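Local atomic coordinates of Lys-gingipain catalytic subunit (Porphyromonas gingivalis, PDB entry 6I9A), a protein that cleaves proteins after lysine as a secreted cysteine endopeptidase of the C25 family, and may act as a virulence factor in periodontal disease. Residues 99-102 / 103-106; 224-228 / 229-233; 346-350 / 351-355. All coordinates share one frame; numbering follows the deposited sequence. Where two conformers were deposited one is given.

Contact 1 of 3, residues 99-102 / 103-106; sequences KVTD and LYYS
Where the short strand 100-101 runs into the weakly bonded helical turn 103-106, Thr-101 caps the turn: Leu-103 N donates to Thr-101 OG1 over 2.9 Å, and at 164° the bond is nearly straight. With OG1 anti to the backbone N (chi1 -174°), the hydroxyl lies beside the carbonyl carbon and faces the turn, while CG2 comes to 3.9 Å from Tyr-104 CD1, obliquely to that ring. A water continues the junction, donating to Thr-101 O and accepting from Tyr-104 N, each at 2.8 Å. Asp-102 meets Tyr-105 in two ways, by one hydrogen bond and one edge contact. Its O receives Tyr-105 N at 3.1 Å, the donor standing 51° above the carbonyl plane, and its OD1 sits near the ring plane, 3.6 Å from Tyr-105 CE2, with carboxylate and ring well inclined. Tyr-105 packs on helix 56-72, and the Asp-102 side chain lies about 4 Å from that of Phe-254, a calcium-site residue. The capping oxygen of Thr-101 is held by two bonds, one to the turn and one to Glu-355 O of helix 350-356, and the Arg-120 salt bridge to Asp-102 OD1 would be expected to keep this buried carboxylate ionised.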
ATOM      1  N   LYS A  99      20.520  -7.578   3.555  1.00 10.99           N
ATOM      2  CA  LYS A  99      19.947  -6.504   4.371  1.00 10.89           C
ATOM      3  C   LYS A  99      18.609  -6.987   4.883  1.00 11.19           C
ATOM      4  O   LYS A  99      18.060  -7.953   4.376  1.00 10.63           O
ATOM      5  CB  LYS A  99      19.771  -5.207   3.561  1.00 11.01           C
ATOM      6  CG  LYS A  99      21.082  -4.674   2.958  1.00 11.70           C
ATOM      7  CD  LYS A  99      22.120  -4.228   3.982  1.00 13.03           C
ATOM      8  CE  LYS A  99      23.409  -3.852   3.221  1.00 13.98           C
ATOM      9  NZ  LYS A  99      24.426  -3.315   4.120  1.00 19.22           N
ATOM     10  N   VAL A 100      18.056  -6.294   5.886  1.00  9.87           N
ATOM     11  CA  VAL A 100      16.807  -6.773   6.479  1.00  9.87           C
ATOM     12  C   VAL A 100      15.724  -6.882   5.421  1.00  9.53           C
ATOM     13  O   VAL A 100      15.589  -6.046   4.502  1.00  9.67           O
ATOM     14  CB  VAL A 100      16.389  -5.872   7.675  1.00 10.32           C
ATOM     15  CG1 VAL A 100      15.938  -4.463   7.227  1.00 11.71           C
ATOM     16  CG2 VAL A 100      15.334  -6.570   8.543  1.00 12.42           C
ATOM     17  N   THR A 101      14.862  -7.905   5.595  1.00  9.54           N
ATOM     18  CA  THR A 101      13.685  -8.101   4.763  1.00  9.55           C
ATOM     19  C   THR A 101      12.604  -8.730   5.598  1.00  9.80           C
ATOM     20  O   THR A 101      12.850  -9.508   6.536  1.00 10.55           O
ATOM     21  CB  THR A 101      13.972  -9.002   3.520  1.00 10.69           C
ATOM     22  OG1 THR A 101      12.839  -9.052   2.652  1.00 10.29           O
ATOM     23  CG2 THR A 101      14.378 -10.443   3.865  1.00 11.14           C
ATOM     24  N   ASP A 102      11.374  -8.433   5.163  1.00  9.59           N
ATOM     25  CA  ASP A 102      10.156  -9.059   5.673  1.00  9.70           C
ATOM     26  C   ASP A 102       9.646 -10.120   4.695  1.00  9.68           C
ATOM     27  O   ASP A 102       8.624 -10.757   4.957  1.00 10.24           O
ATOM     28  CB  ASP A 102       9.036  -8.020   5.898  1.00 10.72           C
ATOM     29  CG  ASP A 102       9.252  -7.163   7.113  1.00 11.05           C
ATOM     30  OD1 ASP A 102       9.970  -7.616   8.024  1.00 11.26           O
ATOM     31  OD2 ASP A 102       8.685  -6.020   7.156  1.00 11.04           O
ATOM     32  N   LEU A 103      10.372 -10.343   3.576  1.00  9.51           N
ATOM     33  CA  LEU A 103       9.851 -11.263   2.561  1.00 10.23           C
ATOM     34  C   LEU A 103       9.526 -12.630   3.123  1.00 10.71           C
ATOM     35  O   LEU A 103       8.514 -13.239   2.693  1.00 11.29           O
ATOM     36  CB  LEU A 103      10.903 -11.436   1.442  1.00 11.19           C
ATOM     37  CG  LEU A 103      10.476 -12.408   0.315  1.00 10.99           C
ATOM     38  CD1 LEU A 103       9.227 -11.961  -0.419  1.00 13.11           C
ATOM     39  CD2 LEU A 103      11.613 -12.617  -0.662  1.00 11.33           C
ATOM     40  N   TYR A 104      10.384 -13.152   4.013  1.00 10.23           N
ATOM     41  CA  TYR A 104      10.211 -14.559   4.411  1.00 10.61           C
ATOM     42  C   TYR A 104       9.082 -14.765   5.428  1.00 11.40           C
ATOM     43  O   TYR A 104       8.680 -15.908   5.627  1.00 12.86           O
ATOM     44  CB  TYR A 104      11.548 -15.123   4.855  1.00 12.42           C
ATOM     45  CG  TYR A 104      12.460 -15.138   3.641  1.00 12.12           C
ATOM     46  CD1 TYR A 104      13.529 -14.245   3.537  1.00 11.93           C
ATOM     47  CD2 TYR A 104      12.177 -15.955   2.551  1.00 12.82           C
ATOM     48  CE1 TYR A 104      14.315 -14.180   2.385  1.00 11.95           C
ATOM     49  CE2 TYR A 104      12.945 -15.902   1.395  1.00 12.67           C
ATOM     50  CZ  TYR A 104      14.016 -15.016   1.317  1.00 12.09           C
ATOM     51  OH  TYR A 104      14.736 -14.918   0.149  1.00 12.44           O
ATOM     52  N   TYR A 105       8.500 -13.698   5.947  1.00 10.92           N
ATOM     53  CA  TYR A 105       7.229 -13.870   6.666  1.00 11.83           C
ATOM     54  C   TYR A 105       6.102 -14.175   5.674  1.00 13.74           C
ATOM     55  O   TYR A 105       5.197 -14.953   5.987  1.00 15.53           O
ATOM     56  CB  TYR A 105       6.854 -12.597   7.438  1.00 10.92           C
ATOM     57  CG  TYR A 105       7.808 -12.281   8.582  1.00 10.42           C
ATOM     58  CD1 TYR A 105       8.104 -13.234   9.563  1.00 11.55           C
ATOM     59  CD2 TYR A 105       8.413 -11.029   8.681  1.00 10.88           C
ATOM     60  CE1 TYR A 105       8.992 -12.942  10.604  1.00 11.72           C
ATOM     61  CE2 TYR A 105       9.304 -10.726   9.713  1.00 11.64           C
ATOM     62  CZ  TYR A 105       9.587 -11.688  10.678  1.00 12.22           C
ATOM     63  OH  TYR A 105      10.479 -11.414  11.687  1.00 12.70           O
ATOM     64  N   SER A 106       6.159 -13.556   4.483  1.00 13.80           N
ATOM     65  CA  SER A 106       5.124 -13.625   3.423  1.00 16.22           C
ATOM     66  C   SER A 106       5.321 -14.788   2.462  1.00 15.44           C
ATOM     67  O   SER A 106       4.336 -15.236   1.861  1.00 17.59           O
ATOM     68  CB  SER A 106       5.091 -12.307   2.629  1.00 17.81           C
ATOM     69  OG  SER A 106       6.153 -12.103   1.709  1.00 16.02           O
TER
HETATM   70  O   HOH W   1      11.773 -12.025   6.168  1.00 13.63           O

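Contact 2 of 3, residues 224-228 / 229-233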
ATOM      1  N   ASP A 224      19.476  13.656  -3.657  1.00  9.80           N
ATOM      2  CA  ASP A 224      19.741  14.836  -4.524  1.00 10.27           C
ATOM      3  C   ASP A 224      18.696  14.885  -5.637  1.00  9.65           C
ATOM      4  O   ASP A 224      18.751  14.073  -6.575  1.00  9.75           O
ATOM      5  CB  ASP A 224      21.148  14.733  -5.146  1.00 12.05           C
ATOM      6  CG  ASP A 224      21.560  15.978  -5.885  1.00 13.63           C
ATOM      7  OD1 ASP A 224      20.716  16.840  -6.108  1.00 14.36           O
ATOM      8  OD2 ASP A 224      22.757  16.063  -6.293  1.00 17.80           O
ATOM      9  N   PRO A 225      17.720  15.785  -5.547  1.00  9.52           N
ATOM     10  CA  PRO A 225      17.623  16.863  -4.556  1.00 10.75           C
ATOM     11  C   PRO A 225      17.387  16.320  -3.150  1.00  9.83           C
ATOM     12  O   PRO A 225      16.649  15.346  -2.952  1.00 10.23           O
ATOM     13  CB  PRO A 225      16.434  17.690  -5.042  1.00 11.48           C
ATOM     14  CG  PRO A 225      15.613  16.736  -5.899  1.00 10.87           C
ATOM     15  CD  PRO A 225      16.678  15.902  -6.572  1.00  9.61           C
ATOM     16  N   LEU A 226      18.007  16.951  -2.168  1.00 10.47           N
ATOM     17  CA  LEU A 226      18.052  16.448  -0.834  1.00 11.40           C
ATOM     18  C   LEU A 226      16.775  16.690  -0.037  1.00 11.62           C
ATOM     19  O   LEU A 226      16.274  17.825   0.094  1.00 11.65           O
ATOM     20  CB  LEU A 226      19.233  17.130  -0.100  1.00 12.17           C
ATOM     21  CG  LEU A 226      19.484  16.693   1.356  1.00 12.50           C
ATOM     22  CD1 LEU A 226      19.969  15.220   1.416  1.00 14.03           C
ATOM     23  CD2 LEU A 226      20.542  17.586   2.021  1.00 14.79           C
ATOM     24  N   LEU A 227      16.283  15.598   0.576  1.00 10.65           N
ATOM     25  CA  LEU A 227      15.171  15.642   1.533  1.00 11.04           C
ATOM     26  C   LEU A 227      15.548  14.715   2.649  1.00 10.98           C
ATOM     27  O   LEU A 227      15.577  13.496   2.459  1.00 11.42           O
ATOM     28  CB  LEU A 227      13.864  15.216   0.886  1.00 10.84           C
ATOM     29  CG  LEU A 227      12.619  15.251   1.780  1.00 11.07           C
ATOM     30  CD1 LEU A 227      12.274  16.675   2.241  1.00 12.80           C
ATOM     31  CD2 LEU A 227      11.431  14.604   1.066  1.00 11.90           C
ATOM     32  N   THR A 228      15.878  15.270   3.793  1.00 12.11           N
ATOM     33  CA  THR A 228      16.340  14.450   4.914  1.00 13.58           C
ATOM     34  C   THR A 228      15.220  14.109   5.900  1.00 12.74           C
ATOM     35  O   THR A 228      14.184  14.786   5.937  1.00 12.12           O
ATOM     36  CB  THR A 228      17.446  15.169   5.705  1.00 14.68           C
ATOM     37  OG1 THR A 228      16.822  16.297   6.335  1.00 15.27           O
ATOM     38  CG2 THR A 228      18.611  15.617   4.812  1.00 14.89           C
ATOM     39  N   THR A 229      15.502  13.167   6.819  1.00 12.03           N
ATOM     40  CA  THR A 229      14.547  12.857   7.911  1.00 12.89           C
ATOM     41  C   THR A 229      14.293  14.109   8.775  1.00 13.78           C
ATOM     42  O   THR A 229      13.148  14.335   9.227  1.00 13.58           O
ATOM     43  CB  THR A 229      15.039  11.654   8.740  1.00 13.18           C
ATOM     44  OG1 THR A 229      16.400  11.845   9.151  1.00 16.47           O
ATOM     45  CG2 THR A 229      14.880  10.335   8.000  1.00 14.09           C
ATOM     46  N   SER A 230      15.317  14.942   9.009  1.00 15.03           N
ATOM     47  CA  SER A 230      15.094  16.158   9.790  0.51 14.87           C
ATOM     48  C   SER A 230      14.097  17.084   9.069  1.00 14.69           C
ATOM     49  O   SER A 230      13.208  17.682   9.696  1.00 16.16           O
ATOM     50  CB  SER A 230      16.418  16.866  10.071  0.51 16.79           C
ATOM     51  OG  SER A 230      17.159  16.084  10.992  0.51 17.76           O
ATOM     52  N   GLN A 231      14.183  17.180   7.745  1.00 13.77           N
ATOM     53  CA  GLN A 231      13.255  17.986   6.961  0.52 13.17           C
ATOM     54  C   GLN A 231      11.844  17.369   6.937  1.00 12.30           C
ATOM     55  O   GLN A 231      10.843  18.099   6.973  1.00 13.60           O
ATOM     56  CB  GLN A 231      13.800  18.150   5.540  0.52 13.40           C
ATOM     57  CG  GLN A 231      14.972  19.146   5.530  0.52 15.47           C
ATOM     58  CD  GLN A 231      15.710  19.178   4.228  0.52 18.16           C
ATOM     59  OE1 GLN A 231      15.848  18.194   3.532  0.52 14.31           O
ATOM     60  NE2 GLN A 231      16.283  20.328   3.902  0.52 22.22           N
ATOM     61  N   LEU A 232      11.760  16.030   6.963  1.00 11.09           N
ATOM     62  CA  LEU A 232      10.427  15.399   7.037  1.00 11.23           C
ATOM     63  C   LEU A 232       9.710  15.836   8.309  1.00 11.25           C
ATOM     64  O   LEU A 232       8.486  16.025   8.286  1.00 11.66           O
ATOM     65  CB  LEU A 232      10.545  13.884   7.048  1.00 10.52           C
ATOM     66  CG  LEU A 232      11.116  13.260   5.778  1.00 10.83           C
ATOM     67  CD1 LEU A 232      11.186  11.732   5.948  1.00 12.17           C
ATOM     68  CD2 LEU A 232      10.264  13.619   4.522  1.00 11.71           C
ATOM     69  N   LYS A 233      10.444  15.978   9.406  1.00 12.02           N
ATOM     70  CA  LYS A 233       9.822  16.337  10.681  1.00 12.44           C
ATOM     71  C   LYS A 233       9.268  17.765  10.678  1.00 13.09           C
ATOM     72  O   LYS A 233       8.458  18.119  11.544  1.00 14.28           O
ATOM     73  CB  LYS A 233      10.841  16.149  11.800  1.00 14.38           C
ATOM     74  CG  LYS A 233      11.189  14.670  12.013  1.00 13.88           C
ATOM     75  CD  LYS A 233      12.401  14.521  12.930  1.00 15.70           C
ATOM     76  CE  LYS A 233      12.865  13.056  12.966  1.00 17.86           C
ATOM     77  NZ  LYS A 233      14.035  12.884  13.895  1.00 18.06           N
TER
HETATM   78  O   HOH W   2      17.784  19.898   1.598  1.00 27.72           O
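Thr-228 and Gln-231 form a capping box at the start of helix 229-232, each side chain serving the other's backbone. Thr-228, the N-cap, holds OG1 between its own N and carbonyl carbon (chi1 68°), which brings the hydroxyl oxygen to 3.1 Å from Gln-231 N in a nearly straight bond. The return bond depends on one of two modelled Gln-231 conformers. In it, Thr-228 N donates to Gln-231 OE1 over 2.9 Å, at 162°. Gln-231 reaches back because CG lies beside its backbone N (chi1 -74°) and the chain runs extended beyond CG, which passes Thr-228 OG1 at 3.5 Å. In the same conformer NE2 donates to a water that in turn donates to Leu-226 O, which uses both ends of the amide. One residue on, Leu-232 N bonds Thr-228 O at 2.9 Å, and Leu-232 CD2 meets Leu-227 CD2 at 3.8 Å, the two side chains crossing at about a right angle. Leu-232 also packs on Val-264 and Ile-265 of helix 261-267. The reciprocal bonds supply an acceptor to a first-turn N-H and, in that conformer, to the last N-H of strand 226-228, which would favour this strand-to-helix turn.

Contact 3 of 3, residues 346-350 / 351-355. With H8E (benzyl-N-[(2S)-1-[[(3S)-7-amino-1-(benzylamino)-1,2-dioxoheptan-3-yl]amino]-5-(2-methyl-2-phenylhydrazinyl)-1,5-dioxopentan-2-yl]carbamate), chain I.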
ATOM      1  N   THR A 346      19.673  -6.897 -17.117  1.00 11.16           N
ATOM      2  CA  THR A 346      19.357  -6.843 -15.697  1.00 11.75           C
ATOM      3  C   THR A 346      20.646  -6.557 -14.918  1.00 12.97           C
ATOM      4  O   THR A 346      21.745  -6.925 -15.340  1.00 13.51           O
ATOM      5  CB  THR A 346      18.631  -8.094 -15.219  1.00 14.87           C
ATOM      6  OG1 THR A 346      19.442  -9.226 -15.416  1.00 15.82           O
ATOM      7  CG2 THR A 346      17.253  -8.301 -15.866  1.00 16.59           C
ATOM      8  N   HIS A 347      20.485  -5.895 -13.786  1.00 10.60           N
ATOM      9  CA  HIS A 347      21.603  -5.487 -12.930  1.00 10.97           C
ATOM     10  C   HIS A 347      21.730  -6.279 -11.649  1.00 10.74           C
ATOM     11  O   HIS A 347      22.810  -6.276 -11.019  1.00 12.34           O
ATOM     12  CB  HIS A 347      21.465  -3.999 -12.588  1.00 11.36           C
ATOM     13  CG  HIS A 347      21.615  -3.110 -13.797  1.00 11.48           C
ATOM     14  ND1 HIS A 347      21.155  -1.797 -13.789  1.00 13.13           N
ATOM     15  CD2 HIS A 347      22.234  -3.369 -14.983  1.00 13.07           C
ATOM     16  CE1 HIS A 347      21.494  -1.302 -14.980  1.00 12.94           C
ATOM     17  NE2 HIS A 347      22.149  -2.203 -15.731  1.00 13.88           N
ATOM     18  N   ILE A 348      20.644  -6.928 -11.192  1.00 10.39           N
ATOM     19  CA  ILE A 348      20.765  -7.625  -9.917  1.00 10.67           C
ATOM     20  C   ILE A 348      19.838  -8.830  -9.768  1.00 11.21           C
ATOM     21  O   ILE A 348      20.141  -9.718  -8.970  1.00 12.65           O
ATOM     22  CB  ILE A 348      20.532  -6.611  -8.747  1.00 11.35           C
ATOM     23  CG1 ILE A 348      21.049  -7.108  -7.376  1.00 12.39           C
ATOM     24  CG2 ILE A 348      19.051  -6.174  -8.645  1.00 12.07           C
ATOM     25  CD1 ILE A 348      22.554  -7.252  -7.323  1.00 12.69           C
ATOM     26  N   GLY A 349      18.722  -8.869 -10.491  1.00 11.24           N
ATOM     27  CA  GLY A 349      17.904 -10.076 -10.431  1.00 11.26           C
ATOM     28  C   GLY A 349      16.627  -9.922  -9.628  1.00 11.16           C
ATOM     29  O   GLY A 349      16.519  -9.117  -8.702  1.00 11.04           O
ATOM     30  N   ALA A 350      15.657 -10.756  -9.987  1.00 10.47           N
ATOM     31  CA  ALA A 350      14.321 -10.693  -9.417  1.00 10.50           C
ATOM     32  C   ALA A 350      14.333 -11.053  -7.941  1.00  9.75           C
ATOM     33  O   ALA A 350      13.588 -10.410  -7.164  1.00  9.76           O
ATOM     34  CB  ALA A 350      13.386 -11.631 -10.167  1.00 12.90           C
ATOM     35  N   HIS A 351      15.007 -12.135  -7.550  1.00  9.96           N
ATOM     36  CA  HIS A 351      14.949 -12.558  -6.159  1.00 10.27           C
ATOM     37  C   HIS A 351      15.353 -11.376  -5.231  1.00  9.95           C
ATOM     38  O   HIS A 351      14.693 -11.103  -4.217  1.00  9.77           O
ATOM     39  CB  HIS A 351      15.831 -13.794  -5.973  1.00 10.70           C
ATOM     40  CG  HIS A 351      15.693 -14.459  -4.643  1.00 11.08           C
ATOM     41  ND1 HIS A 351      16.293 -15.698  -4.435  1.00 11.40           N
ATOM     42  CD2 HIS A 351      15.015 -14.120  -3.520  1.00 11.74           C
ATOM     43  CE1 HIS A 351      16.000 -16.055  -3.184  1.00 12.68           C
ATOM     44  NE2 HIS A 351      15.213 -15.144  -2.591  1.00 12.33           N
ATOM     45  N   TYR A 352      16.452 -10.715  -5.578  1.00  9.41           N
ATOM     46  CA  TYR A 352      16.894  -9.552  -4.843  1.00  9.27           C
ATOM     47  C   TYR A 352      15.757  -8.529  -4.705  1.00  8.64           C
ATOM     48  O   TYR A 352      15.536  -7.987  -3.629  1.00  8.72           O
ATOM     49  CB  TYR A 352      18.106  -8.949  -5.567  1.00  9.38           C
ATOM     50  CG  TYR A 352      18.729  -7.757  -4.889  1.00  8.80           C
ATOM     51  CD1 TYR A 352      18.152  -6.498  -4.984  1.00  8.80           C
ATOM     52  CD2 TYR A 352      19.965  -7.858  -4.255  1.00  9.01           C
ATOM     53  CE1 TYR A 352      18.765  -5.380  -4.431  1.00  8.97           C
ATOM     54  CE2 TYR A 352      20.587  -6.745  -3.702  1.00  9.39           C
ATOM     55  CZ  TYR A 352      19.988  -5.513  -3.790  1.00  8.65           C
ATOM     56  OH  TYR A 352      20.664  -4.423  -3.290  1.00 10.19           O
ATOM     57  N   TYR A 353      15.065  -8.224  -5.827  1.00  8.38           N
ATOM     58  CA  TYR A 353      13.982  -7.209  -5.782  1.00  8.60           C
ATOM     59  C   TYR A 353      12.846  -7.616  -4.858  1.00  8.34           C
ATOM     60  O   TYR A 353      12.357  -6.768  -4.091  1.00  9.02           O
ATOM     61  CB  TYR A 353      13.456  -6.857  -7.189  1.00  8.78           C
ATOM     62  CG  TYR A 353      14.117  -5.564  -7.648  1.00  9.02           C
ATOM     63  CD1 TYR A 353      13.367  -4.410  -7.858  1.00  8.89           C
ATOM     64  CD2 TYR A 353      15.505  -5.468  -7.758  1.00  9.94           C
ATOM     65  CE1 TYR A 353      13.982  -3.195  -8.155  1.00  9.10           C
ATOM     66  CE2 TYR A 353      16.129  -4.247  -7.986  1.00  9.34           C
ATOM     67  CZ  TYR A 353      15.362  -3.119  -8.183  1.00  9.22           C
ATOM     68  OH  TYR A 353      15.989  -1.930  -8.430  1.00  9.50           O
ATOM     69  N   TRP A 354      12.445  -8.903  -4.865  1.00  8.57           N
ATOM     70  CA  TRP A 354      11.380  -9.329  -3.946  1.00  8.99           C
ATOM     71  C   TRP A 354      11.843  -9.204  -2.513  1.00  8.70           C
ATOM     72  O   TRP A 354      11.015  -8.882  -1.655  1.00  9.14           O
ATOM     73  CB  TRP A 354      10.925 -10.744  -4.310  1.00  8.58           C
ATOM     74  CG  TRP A 354      10.127 -10.790  -5.583  1.00  8.60           C
ATOM     75  CD1 TRP A 354      10.581 -11.118  -6.843  1.00  8.71           C
ATOM     76  CD2 TRP A 354       8.752 -10.397  -5.735  1.00  8.95           C
ATOM     77  NE1 TRP A 354       9.566 -10.983  -7.759  1.00  9.31           N
ATOM     78  CE2 TRP A 354       8.421 -10.534  -7.108  1.00  9.29           C
ATOM     79  CE3 TRP A 354       7.781  -9.914  -4.845  1.00  9.89           C
ATOM     80  CZ2 TRP A 354       7.138 -10.245  -7.603  1.00 10.00           C
ATOM     81  CZ3 TRP A 354       6.518  -9.659  -5.329  1.00 10.04           C
ATOM     82  CH2 TRP A 354       6.201  -9.789  -6.697  1.00  9.94           C
ATOM     83  N   GLU A 355      13.139  -9.431  -2.205  1.00  8.51           N
ATOM     84  CA  GLU A 355      13.661  -9.209  -0.859  1.00  8.75           C
ATOM     85  C   GLU A 355      13.832  -7.715  -0.523  1.00  8.35           C
ATOM     86  O   GLU A 355      13.876  -7.354   0.661  1.00  9.26           O
ATOM     87  CB  GLU A 355      15.037  -9.862  -0.711  1.00  9.18           C
ATOM     88  CG  GLU A 355      15.045 -11.383  -0.626  1.00 10.28           C
ATOM     89  CD  GLU A 355      16.427 -11.959  -0.408  1.00 11.47           C
ATOM     90  OE1 GLU A 355      17.440 -11.266  -0.670  1.00 10.85           O
ATOM     91  OE2 GLU A 355      16.497 -13.114   0.061  1.00 11.81           O
TER
HETATM   92  CAQ H8E I 707      23.951   7.760  -0.988  1.00 20.28           C
HETATM   93  CAK H8E I 707      24.014   9.103  -0.563  1.00 18.43           C
HETATM   94  CAH H8E I 707      24.275  10.115  -1.488  1.00 19.32           C
HETATM   95  CAL H8E I 707      24.496   9.825  -2.831  1.00 20.57           C
HETATM   96  CAR H8E I 707      24.447   8.494  -3.215  1.00 18.16           C
HETATM   97  CBO H8E I 707      24.142   7.457  -2.344  1.00 14.67           C
HETATM   98  CBA H8E I 707      24.163   6.134  -2.833  1.00 15.53           C
HETATM   99  NBE H8E I 707      22.875   5.709  -3.407  1.00 12.14           N
HETATM  100  CBL H8E I 707      22.782   4.834  -4.446  1.00 11.20           C
HETATM  101  OAE H8E I 707      23.787   4.433  -5.046  1.00 11.81           O
HETATM  102  CBN H8E I 707      21.371   4.395  -4.828  1.00 10.10           C
HETATM  103  OAG H8E I 707      20.465   5.178  -4.406  1.00  9.44           O
HETATM  104  CBS H8E I 707      21.278   3.997  -6.334  1.00 10.83           C
HETATM  105  CBB H8E I 707      19.845   4.026  -6.879  1.00  9.31           C
HETATM  106  CAY H8E I 707      19.773   3.752  -8.383  1.00  9.80           C
HETATM  107  CAX H8E I 707      18.359   3.517  -8.925  1.00  9.26           C
HETATM  108  CAW H8E I 707      17.536   4.798  -8.968  1.00  9.00           C
HETATM  109  NAB H8E I 707      16.189   4.494  -9.538  1.00  9.40           N
HETATM  110  NBG H8E I 707      21.896   2.697  -6.628  1.00  9.43           N
HETATM  111  C   H8E I 707      22.909   2.478  -7.467  1.00  9.80           C
HETATM  112  O   H8E I 707      23.520   3.336  -8.089  1.00 10.46           O
HETATM  113  CA  H8E I 707      23.388   1.032  -7.446  1.00  9.80           C
HETATM  114  N   H8E I 707      24.091   0.660  -8.670  1.00  9.55           N
HETATM  115  CBK H8E I 707      23.463   0.553  -9.868  1.00 10.08           C
HETATM  116  OAD H8E I 707      22.277   0.899  -9.970  1.00 10.68           O
HETATM  117  OBI H8E I 707      24.178   0.096 -10.825  1.00 11.62           O
HETATM  118  CBD H8E I 707      23.604   0.033 -12.182  1.00 15.77           C
HETATM  119  CBP H8E I 707      24.633  -0.276 -13.175  1.00 13.89           C
HETATM  120  CAS H8E I 707      24.823  -1.568 -13.666  1.00 16.27           C
HETATM  121  CAM H8E I 707      25.807  -1.889 -14.650  1.00 17.05           C
HETATM  122  CAI H8E I 707      26.638  -0.829 -15.051  1.00 15.85           C
HETATM  123  CAN H8E I 707      26.490   0.439 -14.509  1.00 15.45           C
HETATM  124  CAT H8E I 707      25.504   0.735 -13.584  1.00 15.69           C
HETATM  125  CB  H8E I 707      24.329   0.824  -6.249  1.00 10.11           C
HETATM  126  CG  H8E I 707      25.581   1.740  -6.286  1.00 10.92           C
HETATM  127  CD  H8E I 707      26.264   1.779  -4.951  1.00 11.85           C
HETATM  128  OE1 H8E I 707      27.054   0.891  -4.625  1.00 14.42           O
HETATM  129  NE2 H8E I 707      25.857   2.809  -4.187  0.54 12.45           N
HETATM  130  NBT H8E I 707      26.240   2.948  -2.844  0.54 13.62           N
HETATM  131  CAA H8E I 707      25.077   2.905  -1.917  0.54 13.60           C
HETATM  132  CBQ H8E I 707      27.354   3.816  -2.631  0.54 14.50           C
HETATM  133  CAU H8E I 707      27.538   4.504  -1.421  0.54 16.51           C
HETATM  134  CAO H8E I 707      28.666   5.297  -1.226  0.54 19.23           C
HETATM  135  CAJ H8E I 707      29.612   5.422  -2.235  0.54 18.96           C
HETATM  136  CAP H8E I 707      29.426   4.784  -3.453  0.54 17.97           C
HETATM  137  CAV H8E I 707      28.311   3.966  -3.644  0.54 15.40           C
HETATM  138  O   HOH W   3      18.479 -11.702  -7.470  1.00 11.91           O
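Ile-348 lies against two tyrosines of the helix that follows it. Its CG1 sits over one face of the Tyr-352 ring, a CH-pi contact 3.5 Å from the centroid and 17° off the normal, with Tyr-352 CD2 as the nearest atom at 3.4 Å. The other branch, CG2, meets the edge of Tyr-353 near the ring plane, 3.6 Å from CE2. A chi1 of -162° sets CG1 anti to the backbone N and leaves CG2 between N and carbonyl carbon, splitting the two branches between Tyr-352 and Tyr-353. Further along, Ala-350 CB stands loosely beside Trp-354 CD1. This packing lies at the N-terminus of helix 350-356, with Gly-349 at the N-cap; its positive phi (106°) would press a CB against the carbonyl O of Ile-348. Gly-349 O accepts a weak bond from Tyr-353 N at 3.3 Å, whereas Trp-354 N bonds Ala-350 O at 3.0 Å. A water stands between Ile-348 O and Tyr-352 N, the i and i+4 pair just before the first direct bond of the helix. Upstream, Glu-287 receives the N-H groups of His-347, Ile-348 and Gly-349. The His-347 imidazole turns to the inhibitor H8E: atom CAS of the benzyloxycarbonyl phenyl ring lies 3.3 Å above the imidazole plane, over its centre.

In the fold
All three contacts are junctions at the start of a helix or helical turn within the C25 peptidase region, but they sit differently about the active site. Contacts 1 and 3 touch, their centres about 14 Å apart. Tyr-104 OH probably hydrogen-bonds Glu-355 OE2 at 2.5 Å. The same Tyr-104 OH lies 2.8 Å from His-351 NE2, a second probable hydrogen bond. Contact 2 stands apart, about 15 Å from contact 1 and 16 Å from contact 3 between nearest atoms. The His-347 ring lies under CAS of the benzyloxycarbonyl phenyl, whereas the Leu-226 side chain is about 7 Å from the inhibitor on the benzylamide side and about 9 Å from the His-216 side chain. The Tyr-352 side chain lies about 7 Å from that of Cys-249, the nucleophile.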